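PDB 2CAK: rusticyanin from Thiobacillus ferrooxidans, which carries electrons from cytochrome c552 to the A-type oxidase in iron respiration, using one copper ion bound by each monomer. Local coordinates for residues A1-W6 and G120-T125; Y133-Q138 and G149-K154; D28-S33 and K59-D64. All coordinates share one frame; numbering follows the deposited sequence. Where two conformers were deposited one is given.

Interaction 1 (A1-W6 and G120-T125); sequences ALDTTW and GYTNFT. Unlike the reference sequence in segment 120-125: N123 (reference Asp).
The hydroxyl of T122 is approached by two acceptors from the 1-6 segment: D3 OD2 lies 2.7 Å from T122 OG1, and T5 O lies 2.6 Å from the same OG1. D3 and T122 meet tip to tip. The carboxylate reaches the strand because D3 CG stands anti to the backbone N (chi1 168°), and its rotation is steadied by an Asx turn in which T5 N donates to D3 OD1 over 3.1 Å at a nearly straight 168°. That N-H comes from the anti side of the oxygen, tilted from the carboxylate plane, while OD2 is turned to the strand and also lies against F124 CB at 3.8 Å. The other branch of T122 serves W6. With OG1 anti to the backbone N, CG2 falls between the N and the carbonyl carbon, which places this methyl over a face of the indole: T122 CG2 is 3.9 Å from the centroid of the six-membered ring of W6, 27° off its normal, a CH-pi contact. One threonine thus sets its hydroxyl between T5 O and the D3 carboxylate and its methyl over the aromatic ring. A CA-H...O contact of 3.4 Å from W6 CA to Y121 O brings the two backbones together, one residue before K7, which bonds to Y121 through the backbone. F75, S111 and P112 also touch the W6 side chain, which lies about 8 Å from that of H84, a copper ligand. The arrangement is that of an N-terminal extension laid against strand 119-126 of a cupredoxin beta sandwich: the loop runs roughly antiparallel to that strand and then joins its sheet as the outermost strand, 7-9.

Interaction 2 (Y133-Q138 and G149-K154); sequences YYYVCQ and GKIIVK. Unlike the reference sequence in segment 149-154: I152 (reference Val). With CU1 (copper (I) ion), chain B.
G149 fits beneath the ring of Y135, its CA 3.8 Å from the ring centroid and 23° off the normal, a CH-pi contact over the face. Y135 CG takes the crowded position between the backbone N and the carbonyl carbon (chi1 56°), which lays the ring across the neighbouring strand. A CB built on G149 would fall only 2.4 Å from Y135 OH: the missing side chain makes the hollow that the tyrosine fills. I151 meets the edge of the same ring, CG1 3.7 Å from Y135 CD1. Further along the same face, the Y133 ring and V153 cross obliquely, V153 CG2 reaching to 3.8 Å from Y133 CE1. On the opposite face Y134 and K150 lie side by side, the aliphatic K150 CG 3.9 Å from Y134 CE1. Y133-I151 and Y135-G149 are hydrogen-bonded antiparallel pairs, with Y133 N to I151 O at 2.9 Å and 173°. The hydroxyls of Y133 and Y135 bond outside the two strands, to T129 O and P61 O. Backbone bonds and aromatic packing thus hold the strand leading into C137, whose SG binds copper at 2.2 Å alongside H84, H142 and M147, and are likely to limit movement of the thiolate during electron transfer.

Interaction 3 (D28-S33 and K59-D64); sequences DTVTYS and KNPTLD. Unlike the reference sequence in segment 59-64: D64 (reference Glu).
K59 O comes within 3.1 Å of D28 OD1, two acceptors and so no hydrogen bond, where the second segment enters a parallel strand pair, strands 29-31 and 62-64, near one margin of a sheet of the cupredoxin sandwich. The two strand directions differ by 20°, and T29, V30 and T31 face T62, L63 and D64 in register. At N60 the chain takes a left-handed conformation, and N60 OD1 accepts from F53 N, tying this bend to strand 53-55. P61 then lies alongside V30, its CB 3.8 Å from V30 CG2, as the chain straightens. T62 begins the regular pairing: T62 N donates to D28 O at 3.1 Å, and T62 O accepts from V30 N at 2.8 Å, nearly along the C=O axis. T62 and T29 stand side by side on one face of the sheet. L63 points to the other face, where its CD2 packs at 4.0 Å from V30 CB and its CB beside Y32 CE1. V37, V39 and V55 also touch the Y32 side chain, and its hydroxyl bonds to D21 OD2. An alanine at Y32 would probably leave that D21 carboxylate without its phenol mate and open a gap beside L63. D64 returns to the face of the threonines, its carboxylate set across T29, with OD1 3.8 Å from T29 CG2. Its backbone bonds through both N and O, since D64 N donates to V30 O and D64 O accepts from Y32 N at 3.0 Å. With Y32 CG anti to its own carbonyl carbon (chi1 -64°), the ring also turns an edge to this same oxygen, so that D64 O lies in the ring plane 3.6 Å from Y32 CD1.

Interactions 2 and 3 belong to one sheet, their centres 10 Å apart, because strand 148-153 neighbours strand 62-65: I152 N lies 2.8 Å from L63 O, a probable hydrogen bond, and K150 O packs 3.8 Å from T62 CG2. Interaction 1 lies on the other sheet, its centre 17 Å from that of interaction 2 and 21 Å from that of interaction 3; interactions 1 and 3 lie on opposite sides of the chain's centre. Strands 119-126 and 131-136 link interactions 1 and 2 in sequence. Only interaction 2 supplies a copper ligand, C137; the side chains of W6 and N60 lie about 11 Å and 10 Å from the metal.

Interaction 1 (A1-W6 and G120-T125)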
loop_
_atom_site.group_PDB
_atom_site.type_symbol
_atom_site.label_atom_id
_atom_site.label_comp_id
_atom_site.label_asym_id
_atom_site.label_seq_id
_atom_site.Cartn_x
_atom_site.Cartn_y
_atom_site.Cartn_z
ATOM N N ALA A 1 -1.200 -7.890 -15.988
ATOM C CA ALA A 1 -0.279 -8.517 -15.054
ATOM C C ALA A 1 -0.352 -7.806 -13.721
ATOM O O ALA A 1 0.609 -7.923 -12.976
ATOM C CB ALA A 1 1.152 -8.471 -15.577
ATOM N N LEU A 2 -1.387 -7.114 -13.313
ATOM C CA LEU A 2 -1.461 -6.745 -11.896
ATOM C C LEU A 2 -2.002 -7.914 -11.074
ATOM O O LEU A 2 -2.598 -8.841 -11.596
ATOM C CB LEU A 2 -2.373 -5.535 -11.745
ATOM C CG LEU A 2 -1.893 -4.253 -12.435
ATOM C CD1 LEU A 2 -3.051 -3.272 -12.481
ATOM C CD2 LEU A 2 -0.667 -3.669 -11.727
ATOM N N ASP A 3 -1.778 -7.865 -9.753
ATOM C CA ASP A 3 -2.325 -8.855 -8.849
ATOM C C ASP A 3 -3.807 -8.571 -8.629
ATOM O O ASP A 3 -4.184 -7.509 -8.111
ATOM C CB ASP A 3 -1.555 -8.782 -7.506
ATOM C CG ASP A 3 -2.203 -9.566 -6.388
ATOM O OD1 ASP A 3 -3.035 -10.439 -6.588
ATOM O OD2 ASP A 3 -1.816 -9.208 -5.235
ATOM N N THR A 4 -4.638 -9.529 -9.040
ATOM C CA THR A 4 -6.067 -9.369 -8.989
ATOM C C THR A 4 -6.702 -10.559 -8.234
ATOM O O THR A 4 -7.867 -10.864 -8.403
ATOM C CB THR A 4 -6.693 -9.274 -10.405
ATOM O OG1 THR A 4 -6.486 -10.531 -11.072
ATOM C CG2 THR A 4 -5.971 -8.298 -11.298
ATOM N N THR A 5 -5.923 -11.175 -7.347
ATOM C CA THR A 5 -6.424 -12.294 -6.545
ATOM C C THR A 5 -6.625 -11.886 -5.101
ATOM O O THR A 5 -5.676 -11.511 -4.450
ATOM C CB THR A 5 -5.430 -13.478 -6.589
ATOM O OG1 THR A 5 -5.280 -13.919 -7.934
ATOM C CG2 THR A 5 -6.079 -14.580 -5.818
ATOM N N TRP A 6 -7.837 -11.973 -4.604
ATOM C CA TRP A 6 -8.240 -11.432 -3.304
ATOM C C TRP A 6 -8.768 -12.561 -2.416
ATOM O O TRP A 6 -9.432 -13.475 -2.897
ATOM C CB TRP A 6 -9.280 -10.316 -3.487
ATOM C CG TRP A 6 -8.782 -9.215 -4.377
ATOM C CD1 TRP A 6 -8.935 -9.130 -5.737
ATOM C CD2 TRP A 6 -8.023 -8.054 -3.997
ATOM N NE1 TRP A 6 -8.325 -8.008 -6.206
ATOM C CE2 TRP A 6 -7.768 -7.316 -5.143
ATOM C CE3 TRP A 6 -7.592 -7.551 -2.793
ATOM C CZ2 TRP A 6 -7.067 -6.133 -5.154
ATOM C CZ3 TRP A 6 -6.873 -6.366 -2.765
ATOM C CH2 TRP A 6 -6.623 -5.660 -3.960
ATOM N N GLY A 120 -11.507 -7.276 1.908
ATOM C CA GLY A 120 -10.616 -7.917 0.931
ATOM C C GLY A 120 -9.147 -7.584 1.153
ATOM O O GLY A 120 -8.797 -6.458 1.534
ATOM N N TYR A 121 -8.292 -8.561 0.898
ATOM C CA TYR A 121 -6.855 -8.367 1.008
ATOM C C TYR A 121 -6.157 -9.249 -0.034
ATOM O O TYR A 121 -6.682 -10.220 -0.531
ATOM C CB TYR A 121 -6.308 -8.627 2.399
ATOM C CG TYR A 121 -6.258 -10.071 2.824
ATOM C CD1 TYR A 121 -7.397 -10.735 3.292
ATOM C CD2 TYR A 121 -5.064 -10.763 2.736
ATOM C CE1 TYR A 121 -7.334 -12.054 3.683
ATOM C CE2 TYR A 121 -5.028 -12.100 3.141
ATOM C CZ TYR A 121 -6.130 -12.747 3.602
ATOM O OH TYR A 121 -6.069 -14.079 3.964
ATOM N N THR A 122 -4.886 -8.908 -0.290
ATOM C CA THR A 122 -4.031 -9.663 -1.164
ATOM C C THR A 122 -2.570 -9.510 -0.742
ATOM O O THR A 122 -2.208 -8.599 0.014
ATOM C CB THR A 122 -4.246 -9.213 -2.629
ATOM O OG1 THR A 122 -3.632 -10.207 -3.493
ATOM C CG2 THR A 122 -3.695 -7.854 -2.902
ATOM N N ASN A 123 -1.773 -10.450 -1.266
ATOM C CA ASN A 123 -0.337 -10.445 -1.039
ATOM C C ASN A 123 0.372 -10.485 -2.389
ATOM O O ASN A 123 -0.046 -11.220 -3.307
ATOM C CB ASN A 123 0.075 -11.706 -0.285
ATOM C CG ASN A 123 -0.411 -11.695 1.133
ATOM O OD1 ASN A 123 -1.324 -12.449 1.489
ATOM N ND2 ASN A 123 0.300 -10.968 1.921
ATOM N N PHE A 124 1.469 -9.745 -2.497
ATOM C CA PHE A 124 2.327 -9.854 -3.691
ATOM C C PHE A 124 3.775 -9.628 -3.245
ATOM O O PHE A 124 4.060 -9.073 -2.195
ATOM C CB PHE A 124 1.914 -8.926 -4.842
ATOM C CG PHE A 124 2.037 -7.436 -4.544
ATOM C CD1 PHE A 124 3.210 -6.733 -4.804
ATOM C CD2 PHE A 124 0.977 -6.716 -4.018
ATOM C CE1 PHE A 124 3.335 -5.389 -4.519
ATOM C CE2 PHE A 124 1.093 -5.357 -3.787
ATOM C CZ PHE A 124 2.268 -4.669 -4.036
ATOM N N THR A 125 4.705 -10.097 -4.078
ATOM C CA THR A 125 6.122 -9.960 -3.815
ATOM C C THR A 125 6.761 -8.976 -4.783
ATOM O O THR A 125 6.257 -8.757 -5.916
ATOM C CB THR A 125 6.808 -11.342 -3.858
ATOM O OG1 THR A 125 8.123 -11.216 -3.312
ATOM C CG2 THR A 125 7.025 -11.791 -5.259
#

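Interaction 2 (Y133-Q138 and G149-K154)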
loop_
_atom_site.group_PDB
_atom_site.type_symbol
_atom_site.label_atom_id
_atom_site.label_comp_id
_atom_site.label_asym_id
_atom_site.label_seq_id
_atom_site.Cartn_x
_atom_site.Cartn_y
_atom_site.Cartn_z
ATOM N N TYR A 133 10.541 5.276 -5.634
ATOM C CA TYR A 133 9.243 4.825 -6.128
ATOM C C TYR A 133 8.137 5.537 -5.343
ATOM O O TYR A 133 8.380 6.151 -4.287
ATOM C CB TYR A 133 9.101 3.307 -6.013
ATOM C CG TYR A 133 10.208 2.477 -6.628
ATOM C CD1 TYR A 133 11.444 2.328 -6.008
ATOM C CD2 TYR A 133 10.027 1.798 -7.832
ATOM C CE1 TYR A 133 12.433 1.568 -6.586
ATOM C CE2 TYR A 133 11.014 1.022 -8.406
ATOM C CZ TYR A 133 12.235 0.899 -7.773
ATOM O OH TYR A 133 13.195 0.125 -8.371
ATOM N N TYR A 134 6.913 5.418 -5.850
ATOM C CA TYR A 134 5.741 5.912 -5.171
ATOM C C TYR A 134 4.667 4.815 -5.171
ATOM O O TYR A 134 4.563 4.097 -6.159
ATOM C CB TYR A 134 5.170 7.159 -5.866
ATOM C CG TYR A 134 6.142 8.318 -5.720
ATOM C CD1 TYR A 134 6.060 9.223 -4.665
ATOM C CD2 TYR A 134 7.200 8.482 -6.627
ATOM C CE1 TYR A 134 6.974 10.249 -4.558
ATOM C CE2 TYR A 134 8.113 9.490 -6.481
ATOM C CZ TYR A 134 7.996 10.387 -5.458
ATOM O OH TYR A 134 8.934 11.400 -5.322
ATOM N N TYR A 135 3.912 4.722 -4.095
ATOM C CA TYR A 135 2.733 3.857 -4.055
ATOM C C TYR A 135 1.502 4.775 -4.150
ATOM O O TYR A 135 1.447 5.795 -3.476
ATOM C CB TYR A 135 2.694 2.949 -2.820
ATOM C CG TYR A 135 2.774 3.579 -1.444
ATOM C CD1 TYR A 135 3.982 3.928 -0.850
ATOM C CD2 TYR A 135 1.629 3.841 -0.720
ATOM C CE1 TYR A 135 4.050 4.511 0.398
ATOM C CE2 TYR A 135 1.688 4.399 0.542
ATOM C CZ TYR A 135 2.887 4.732 1.090
ATOM O OH TYR A 135 2.913 5.316 2.350
ATOM N N VAL A 136 0.559 4.389 -5.029
ATOM C CA VAL A 136 -0.568 5.216 -5.394
ATOM C C VAL A 136 -1.820 4.377 -5.473
ATOM O O VAL A 136 -1.754 3.174 -5.747
ATOM C CB VAL A 136 -0.340 5.999 -6.715
ATOM C CG1 VAL A 136 0.996 6.700 -6.761
ATOM C CG2 VAL A 136 -0.480 5.106 -7.945
ATOM N N CYS A 137 -2.970 4.990 -5.325
ATOM C CA CYS A 137 -4.257 4.438 -5.673
ATOM C C CYS A 137 -4.678 4.977 -7.068
ATOM O O CYS A 137 -4.460 6.171 -7.336
ATOM C CB CYS A 137 -5.321 4.807 -4.661
ATOM S SG CYS A 137 -6.995 4.200 -5.068
ATOM N N GLN A 138 -5.261 4.085 -7.881
ATOM C CA GLN A 138 -5.684 4.473 -9.228
ATOM C C GLN A 138 -7.126 4.948 -9.343
ATOM O O GLN A 138 -7.526 5.338 -10.454
ATOM C CB GLN A 138 -5.467 3.313 -10.228
ATOM C CG GLN A 138 -4.003 3.052 -10.494
ATOM C CD GLN A 138 -3.905 2.137 -11.720
ATOM O OE1 GLN A 138 -3.956 0.908 -11.768
ATOM N NE2 GLN A 138 -3.869 2.888 -12.797
ATOM N N GLY A 149 2.236 7.664 -1.278
ATOM C CA GLY A 149 3.405 7.852 -0.493
ATOM C C GLY A 149 4.666 7.486 -1.225
ATOM O O GLY A 149 4.598 6.976 -2.344
ATOM N N LYS A 150 5.815 7.717 -0.608
ATOM C CA LYS A 150 7.119 7.505 -1.256
ATOM C C LYS A 150 7.808 6.264 -0.715
ATOM O O LYS A 150 7.655 5.933 0.469
ATOM C CB LYS A 150 7.955 8.764 -0.985
ATOM C CG LYS A 150 9.258 8.846 -1.731
ATOM C CD LYS A 150 9.930 10.195 -1.561
ATOM C CE LYS A 150 10.452 10.522 -0.214
ATOM N NZ LYS A 150 11.208 11.835 -0.454
ATOM N N ILE A 151 8.602 5.616 -1.529
ATOM C CA ILE A 151 9.458 4.484 -1.175
ATOM C C ILE A 151 10.875 4.776 -1.641
ATOM O O ILE A 151 11.090 5.133 -2.813
ATOM C CB ILE A 151 8.967 3.187 -1.846
ATOM C CG1 ILE A 151 7.502 2.943 -1.550
ATOM C CG2 ILE A 151 9.854 2.040 -1.437
ATOM C CD1 ILE A 151 6.947 1.789 -2.352
ATOM N N ILE A 152 11.811 4.676 -0.711
ATOM C CA ILE A 152 13.249 4.812 -1.067
ATOM C C ILE A 152 13.907 3.449 -0.885
ATOM O O ILE A 152 13.857 2.874 0.189
ATOM C CB ILE A 152 13.911 5.873 -0.192
ATOM C CG1 ILE A 152 13.266 7.251 -0.307
ATOM C CG2 ILE A 152 15.435 5.944 -0.469
ATOM C CD1 ILE A 152 13.764 8.318 0.583
ATOM N N VAL A 153 14.452 2.919 -1.985
ATOM C CA VAL A 153 15.180 1.644 -1.949
ATOM C C VAL A 153 16.666 1.944 -2.095
ATOM O O VAL A 153 17.103 2.566 -3.052
ATOM C CB VAL A 153 14.713 0.711 -3.055
ATOM C CG1 VAL A 153 15.569 -0.594 -3.025
ATOM C CG2 VAL A 153 13.196 0.454 -2.997
ATOM N N LYS A 154 17.431 1.611 -1.092
ATOM C CA LYS A 154 18.871 1.789 -1.043
ATOM C C LYS A 154 19.586 0.845 -2.004
ATOM O O LYS A 154 18.959 -0.140 -2.510
ATOM C CB LYS A 154 19.288 1.648 0.424
ATOM C CG LYS A 154 18.528 2.705 1.267
ATOM C CD LYS A 154 19.293 3.106 2.516
ATOM C CE LYS A 154 18.626 4.209 3.320
ATOM N NZ LYS A 154 18.305 5.424 2.512
ATOM O OXT LYS A 154 20.785 1.102 -2.160
HETATM CU CU CU1 B . -8.343 5.112 -3.537
#

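Interaction 3 (D28-S33 and K59-D64)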
loop_
_atom_site.group_PDB
_atom_site.type_symbol
_atom_site.label_atom_id
_atom_site.label_comp_id
_atom_site.label_asym_id
_atom_site.label_seq_id
_atom_site.Cartn_x
_atom_site.Cartn_y
_atom_site.Cartn_z
ATOM N N ASP A 28 7.630 10.376 10.264
ATOM C CA ASP A 28 6.677 9.834 9.259
ATOM C C ASP A 28 7.403 8.907 8.285
ATOM O O ASP A 28 7.059 8.826 7.113
ATOM C CB ASP A 28 5.886 10.904 8.529
ATOM C CG ASP A 28 4.650 10.413 7.767
ATOM O OD1 ASP A 28 3.838 9.523 8.158
ATOM O OD2 ASP A 28 4.359 10.934 6.642
ATOM N N THR A 29 8.445 8.232 8.783
ATOM C CA THR A 29 9.161 7.243 7.962
ATOM C C THR A 29 9.112 5.873 8.629
ATOM O O THR A 29 9.167 5.788 9.876
ATOM C CB THR A 29 10.617 7.693 7.787
ATOM O OG1 THR A 29 10.628 8.949 7.087
ATOM C CG2 THR A 29 11.369 6.690 6.962
ATOM N N VAL A 30 8.981 4.817 7.842
ATOM C CA VAL A 30 9.029 3.432 8.323
ATOM C C VAL A 30 10.242 2.769 7.691
ATOM O O VAL A 30 10.320 2.714 6.455
ATOM C CB VAL A 30 7.731 2.659 8.002
ATOM C CG1 VAL A 30 7.807 1.252 8.610
ATOM C CG2 VAL A 30 6.531 3.463 8.484
ATOM N N THR A 31 11.153 2.284 8.505
ATOM C CA THR A 31 12.401 1.713 8.042
ATOM C C THR A 31 12.386 0.187 8.236
ATOM O O THR A 31 12.101 -0.302 9.315
ATOM C CB THR A 31 13.620 2.323 8.756
ATOM O OG1 THR A 31 13.677 3.756 8.501
ATOM C CG2 THR A 31 14.871 1.701 8.220
ATOM N N TYR A 32 12.688 -0.531 7.171
ATOM C CA TYR A 32 12.689 -1.977 7.148
ATOM C C TYR A 32 14.145 -2.502 7.099
ATOM O O TYR A 32 15.018 -1.778 6.616
ATOM C CB TYR A 32 11.900 -2.478 5.928
ATOM C CG TYR A 32 10.422 -2.089 5.991
ATOM C CD1 TYR A 32 9.988 -0.865 5.512
ATOM C CD2 TYR A 32 9.464 -2.927 6.531
ATOM C CE1 TYR A 32 8.669 -0.465 5.554
ATOM C CE2 TYR A 32 8.115 -2.542 6.609
ATOM C CZ TYR A 32 7.716 -1.318 6.116
ATOM O OH TYR A 32 6.438 -0.896 6.140
ATOM N N SER A 33 14.366 -3.698 7.596
ATOM C CA SER A 33 15.661 -4.313 7.687
ATOM C C SER A 33 15.539 -5.818 7.504
ATOM O O SER A 33 14.534 -6.445 7.817
ATOM C CB SER A 33 16.365 -4.003 9.027
ATOM O OG SER A 33 15.479 -4.326 10.035
ATOM N N LYS A 59 -0.027 7.621 8.561
ATOM C CA LYS A 59 -0.631 8.044 7.308
ATOM C C LYS A 59 0.403 8.336 6.224
ATOM O O LYS A 59 1.301 9.158 6.421
ATOM C CB LYS A 59 -1.436 9.331 7.582
ATOM C CG LYS A 59 -2.215 9.780 6.364
ATOM C CD LYS A 59 -2.981 11.059 6.651
ATOM C CE LYS A 59 -1.985 12.178 6.499
ATOM N NZ LYS A 59 -2.452 13.045 5.345
ATOM N N ASN A 60 0.247 7.647 5.096
ATOM C CA ASN A 60 1.116 7.838 3.913
ATOM C C ASN A 60 2.579 7.985 4.247
ATOM O O ASN A 60 3.273 8.881 3.733
ATOM C CB ASN A 60 0.651 8.995 3.068
ATOM C CG ASN A 60 -0.776 8.891 2.589
ATOM O OD1 ASN A 60 -1.265 7.819 2.294
ATOM N ND2 ASN A 60 -1.433 10.034 2.478
ATOM N N PRO A 61 3.198 7.107 5.033
ATOM C CA PRO A 61 4.614 7.259 5.417
ATOM C C PRO A 61 5.564 6.937 4.275
ATOM O O PRO A 61 5.264 6.205 3.344
ATOM C CB PRO A 61 4.785 6.260 6.552
ATOM C CG PRO A 61 3.802 5.174 6.215
ATOM C CD PRO A 61 2.627 5.903 5.662
ATOM N N THR A 62 6.749 7.541 4.353
ATOM C CA THR A 62 7.843 7.157 3.493
ATOM C C THR A 62 8.404 5.809 3.953
ATOM O O THR A 62 8.673 5.672 5.158
ATOM C CB THR A 62 8.923 8.244 3.491
ATOM O OG1 THR A 62 8.351 9.430 2.945
ATOM C CG2 THR A 62 10.115 7.867 2.609
ATOM N N LEU A 63 8.545 4.882 3.037
ATOM C CA LEU A 63 9.078 3.543 3.381
ATOM C C LEU A 63 10.549 3.500 2.955
ATOM O O LEU A 63 10.852 3.800 1.783
ATOM C CB LEU A 63 8.278 2.446 2.678
ATOM C CG LEU A 63 6.757 2.547 2.796
ATOM C CD1 LEU A 63 6.135 1.313 2.139
ATOM C CD2 LEU A 63 6.279 2.630 4.230
ATOM N N ASP A 64 11.437 3.106 3.834
ATOM C CA ASP A 64 12.860 2.970 3.526
ATOM C C ASP A 64 13.165 1.459 3.505
ATOM O O ASP A 64 13.043 0.795 4.546
ATOM C CB ASP A 64 13.683 3.714 4.547
ATOM C CG ASP A 64 13.806 5.201 4.361
ATOM O OD1 ASP A 64 13.055 5.910 3.650
ATOM O OD2 ASP A 64 14.752 5.793 4.949
#